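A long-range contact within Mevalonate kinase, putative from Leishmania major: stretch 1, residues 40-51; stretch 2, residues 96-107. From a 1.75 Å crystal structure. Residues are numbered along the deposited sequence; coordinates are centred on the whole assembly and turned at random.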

# COMPACT_ATOMS: atom_id res chain seq x y z
N GLY A 40 -6.08 -3.47 0.49
CA GLY A 40 -6.38 -2.09 0.13
C GLY A 40 -7.30 -1.51 1.19
O GLY A 40 -8.46 -1.95 1.33
N ILE A 41 -6.81 -0.52 1.93
CA ILE A 41 -7.50 -0.02 3.11
C ILE A 41 -8.56 1.04 2.76
O ILE A 41 -8.58 1.56 1.63
CB ILE A 41 -6.49 0.49 4.15
CG1 ILE A 41 -5.59 1.61 3.60
CG2 ILE A 41 -5.58 -0.69 4.66
CD1 ILE A 41 -4.90 2.42 4.73
N SER A 42 -9.45 1.36 3.71
CA SER A 42 -10.55 2.30 3.42
C SER A 42 -10.03 3.70 3.20
O SER A 42 -10.61 4.49 2.46
CB SER A 42 -11.54 2.39 4.59
OG SER A 42 -12.18 1.17 4.83
N GLU A 43 -8.96 4.00 3.93
CA GLU A 43 -8.35 5.33 3.99
C GLU A 43 -7.70 5.64 2.66
O GLU A 43 -7.07 4.77 2.07
CB GLU A 43 -7.34 5.36 5.14
CG GLU A 43 -8.00 5.39 6.53
CD GLU A 43 -8.55 4.06 7.06
OE1 GLU A 43 -8.27 2.96 6.53
OE2 GLU A 43 -9.29 4.12 8.07
N TYR A 44 -7.85 6.87 2.19
CA TYR A 44 -7.64 7.13 0.77
C TYR A 44 -7.04 8.48 0.54
O TYR A 44 -7.02 9.34 1.44
CB TYR A 44 -8.99 7.05 0.02
CG TYR A 44 -10.00 8.03 0.53
CD1 TYR A 44 -10.12 9.30 -0.04
CD2 TYR A 44 -10.82 7.71 1.61
CE1 TYR A 44 -11.03 10.22 0.43
CE2 TYR A 44 -11.75 8.64 2.11
CZ TYR A 44 -11.84 9.88 1.52
OH TYR A 44 -12.75 10.79 1.97
N THR A 45 -6.52 8.67 -0.67
CA THR A 45 -6.07 9.96 -1.12
C THR A 45 -7.10 10.39 -2.19
O THR A 45 -7.49 9.57 -3.05
CB THR A 45 -4.66 9.83 -1.73
OG1 THR A 45 -3.70 9.62 -0.68
CG2 THR A 45 -4.21 11.12 -2.38
N GLU A 46 -7.57 11.63 -2.09
CA GLU A 46 -8.52 12.17 -3.08
C GLU A 46 -7.87 13.25 -3.97
O GLU A 46 -7.05 14.04 -3.48
CB GLU A 46 -9.77 12.71 -2.39
CG GLU A 46 -10.72 13.45 -3.34
CD GLU A 46 -12.00 13.93 -2.69
OE1 GLU A 46 -12.01 14.18 -1.46
OE2 GLU A 46 -13.01 14.05 -3.42
N CYS A 47 -8.20 13.23 -5.27
CA CYS A 47 -7.75 14.25 -6.22
C CYS A 47 -8.96 15.00 -6.79
O CYS A 47 -9.96 14.38 -7.20
CB CYS A 47 -6.90 13.62 -7.34
SG CYS A 47 -6.53 14.78 -8.68
N ARG A 48 -8.89 16.33 -6.77
CA ARG A 48 -9.87 17.20 -7.38
C ARG A 48 -9.14 18.00 -8.43
O ARG A 48 -7.99 18.45 -8.20
CB ARG A 48 -10.46 18.18 -6.35
CG ARG A 48 -11.37 17.59 -5.29
CD ARG A 48 -11.89 18.63 -4.26
NE ARG A 48 -12.90 19.51 -4.85
CZ ARG A 48 -13.83 20.19 -4.17
NH1 ARG A 48 -13.91 20.10 -2.84
NH2 ARG A 48 -14.70 20.95 -4.83
N LEU A 49 -9.80 18.19 -9.57
CA LEU A 49 -9.26 18.92 -10.70
C LEU A 49 -10.21 20.01 -11.18
O LEU A 49 -11.42 19.86 -11.10
CB LEU A 49 -9.01 17.96 -11.85
CG LEU A 49 -7.96 16.87 -11.66
CD1 LEU A 49 -7.95 16.03 -12.93
CD2 LEU A 49 -6.57 17.48 -11.41
N GLU A 50 -9.64 21.10 -11.68
CA GLU A 50 -10.40 22.08 -12.45
C GLU A 50 -9.52 22.76 -13.48
O GLU A 50 -8.30 22.82 -13.32
CB GLU A 50 -11.03 23.09 -11.53
CG GLU A 50 -10.04 23.81 -10.64
CD GLU A 50 -10.76 24.77 -9.73
OE1 GLU A 50 -11.38 24.30 -8.75
OE2 GLU A 50 -10.75 25.97 -10.04
N ILE A 51 -10.15 23.27 -14.53
CA ILE A 51 -9.44 23.94 -15.61
C ILE A 51 -8.78 25.21 -15.12
O ILE A 51 -9.24 25.82 -14.15
CB ILE A 51 -10.40 24.16 -16.82
CG1 ILE A 51 -11.60 25.03 -16.46
CG2 ILE A 51 -10.87 22.81 -17.36
CD1 ILE A 51 -12.56 25.30 -17.66
N ASP A 96 -4.39 25.87 -21.93
CA ASP A 96 -5.03 25.92 -20.62
C ASP A 96 -4.59 24.72 -19.81
O ASP A 96 -4.56 23.59 -20.31
CB ASP A 96 -6.55 25.86 -20.74
CG ASP A 96 -7.13 27.03 -21.47
OD1 ASP A 96 -6.44 28.08 -21.56
OD2 ASP A 96 -8.28 26.99 -21.98
N GLY A 97 -4.28 24.96 -18.54
CA GLY A 97 -3.77 23.92 -17.67
C GLY A 97 -4.84 23.45 -16.71
O GLY A 97 -6.04 23.60 -16.96
N LEU A 98 -4.38 22.87 -15.60
CA LEU A 98 -5.25 22.36 -14.56
C LEU A 98 -4.75 22.77 -13.18
O LEU A 98 -3.54 22.80 -12.93
CB LEU A 98 -5.33 20.81 -14.61
CG LEU A 98 -5.94 20.12 -15.85
CD1 LEU A 98 -5.81 18.60 -15.77
CD2 LEU A 98 -7.40 20.49 -16.08
N LYS A 99 -5.67 23.06 -12.29
CA LYS A 99 -5.34 23.15 -10.89
C LYS A 99 -5.72 21.82 -10.26
O LYS A 99 -6.84 21.34 -10.46
CB LYS A 99 -6.10 24.30 -10.22
CG LYS A 99 -5.42 25.65 -10.47
CD LYS A 99 -6.27 26.83 -9.99
CE LYS A 99 -5.95 27.24 -8.58
NZ LYS A 99 -6.67 28.49 -8.20
N MSE A 100 -4.79 21.25 -9.50
CA MSE A 100 -4.93 19.94 -8.86
C MSE A 100 -4.94 20.16 -7.35
O MSE A 100 -4.01 20.75 -6.78
CB MSE A 100 -3.76 19.05 -9.28
CG MSE A 100 -3.87 17.60 -8.86
SE MSE A 100 -2.33 16.53 -9.48
CE MSE A 100 -2.85 14.92 -8.61
N PHE A 101 -5.99 19.70 -6.68
CA PHE A 101 -6.00 19.69 -5.22
C PHE A 101 -5.86 18.26 -4.73
O PHE A 101 -6.60 17.40 -5.18
CB PHE A 101 -7.28 20.33 -4.68
CG PHE A 101 -7.38 20.30 -3.18
CD1 PHE A 101 -6.85 21.34 -2.41
CD2 PHE A 101 -8.00 19.23 -2.54
CE1 PHE A 101 -6.93 21.32 -1.02
CE2 PHE A 101 -8.09 19.19 -1.13
CZ PHE A 101 -7.56 20.23 -0.38
N ILE A 102 -4.89 17.99 -3.84
CA ILE A 102 -4.74 16.61 -3.32
C ILE A 102 -5.05 16.54 -1.83
O ILE A 102 -4.43 17.26 -1.04
CB ILE A 102 -3.34 15.98 -3.58
CG1 ILE A 102 -2.71 16.44 -4.90
CG2 ILE A 102 -3.43 14.44 -3.52
CD1 ILE A 102 -1.30 15.89 -5.09
N GLY A 103 -5.95 15.63 -1.47
CA GLY A 103 -6.43 15.50 -0.09
C GLY A 103 -6.70 14.08 0.35
O GLY A 103 -5.91 13.17 0.07
N GLY A 104 -7.78 13.90 1.11
CA GLY A 104 -8.14 12.57 1.65
C GLY A 104 -7.37 12.26 2.93
O GLY A 104 -6.35 12.89 3.19
N PRO A 105 -7.86 11.34 3.76
CA PRO A 105 -7.30 11.14 5.11
C PRO A 105 -6.07 10.24 5.18
O PRO A 105 -5.42 10.19 6.21
CB PRO A 105 -8.46 10.51 5.89
CG PRO A 105 -9.15 9.71 4.88
CD PRO A 105 -9.00 10.43 3.52
N LEU A 106 -5.76 9.53 4.09
CA LEU A 106 -4.53 8.70 4.06
C LEU A 106 -3.28 9.51 4.37
O LEU A 106 -3.10 10.59 3.84
CB LEU A 106 -4.36 8.02 2.70
CG LEU A 106 -3.25 6.97 2.56
CD1 LEU A 106 -3.51 5.81 3.48
CD2 LEU A 106 -3.15 6.48 1.10
N VAL A 107 -2.40 8.96 5.21
CA VAL A 107 -1.14 9.61 5.57
C VAL A 107 0.03 9.06 4.73
O VAL A 107 0.53 7.98 5.02
CB VAL A 107 -0.82 9.44 7.10
CG1 VAL A 107 0.62 9.96 7.47
CG2 VAL A 107 -1.90 10.10 7.95
O HOH W 1 -3.89 11.41 1.33

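Strand 43-51 runs antiparallel to strand 97-103, their N-to-C directions 155° apart, and the two stretches together bury 927 Å². At the near end, I41 points toward stretch 2 and its CD1 lies 3.9 Å from L106 CD1; the leucine side chain, aimed back at stretch 1, also reaches E43, whose CB is 4.2 Å from L106 CD1. Y44 holds the loop that follows the second strand: its O accepts a hydrogen bond from L106 N (2.9 Å), and P105 CD sits over one face of its ring, 3.5 Å from the centroid, a CH-pi contact between the puckered proline and the flat tyrosine ring. Y44 N, by contrast, is buried without a partner. G104 fits beside this turn because it lacks a side chain: a CB there would fall 2.4 Å from Y44 O, and its positive phi also favours glycine. T45 packs its CG2 3.6 Å from I102 CG2, while its OG1 is hydrogen-bonded to water 1 (2.7 Å), which also lies in hydrogen-bonding reach of G103 O (3.0 Å) and L106 O (2.8 Å) and so links the threonine to the loop. E46 O accepts from G103 N (2.8 Å), and E46 N donates to G103 O (3.1 Å). C47, paired with I102, turns to the buried face, its SG 3.7 Å from the CE of selenomethionine M100. R48 exchanges hydrogen bonds with F101, R48 N to F101 O at 3.0 Å and F101 N to R48 O at 2.8 Å; their side chains share the more exposed face, which suits a charged arginine. L49 returns to the C47 face, where its CD2 meets M100 CG at 3.7 Å. E50 N donates to K99 O (3.1 Å) and E50 O accepts from K99 N (2.8 Å). At I51 the side chains diverge, yet its CG2 remains 4.4 Å from L98 CD2.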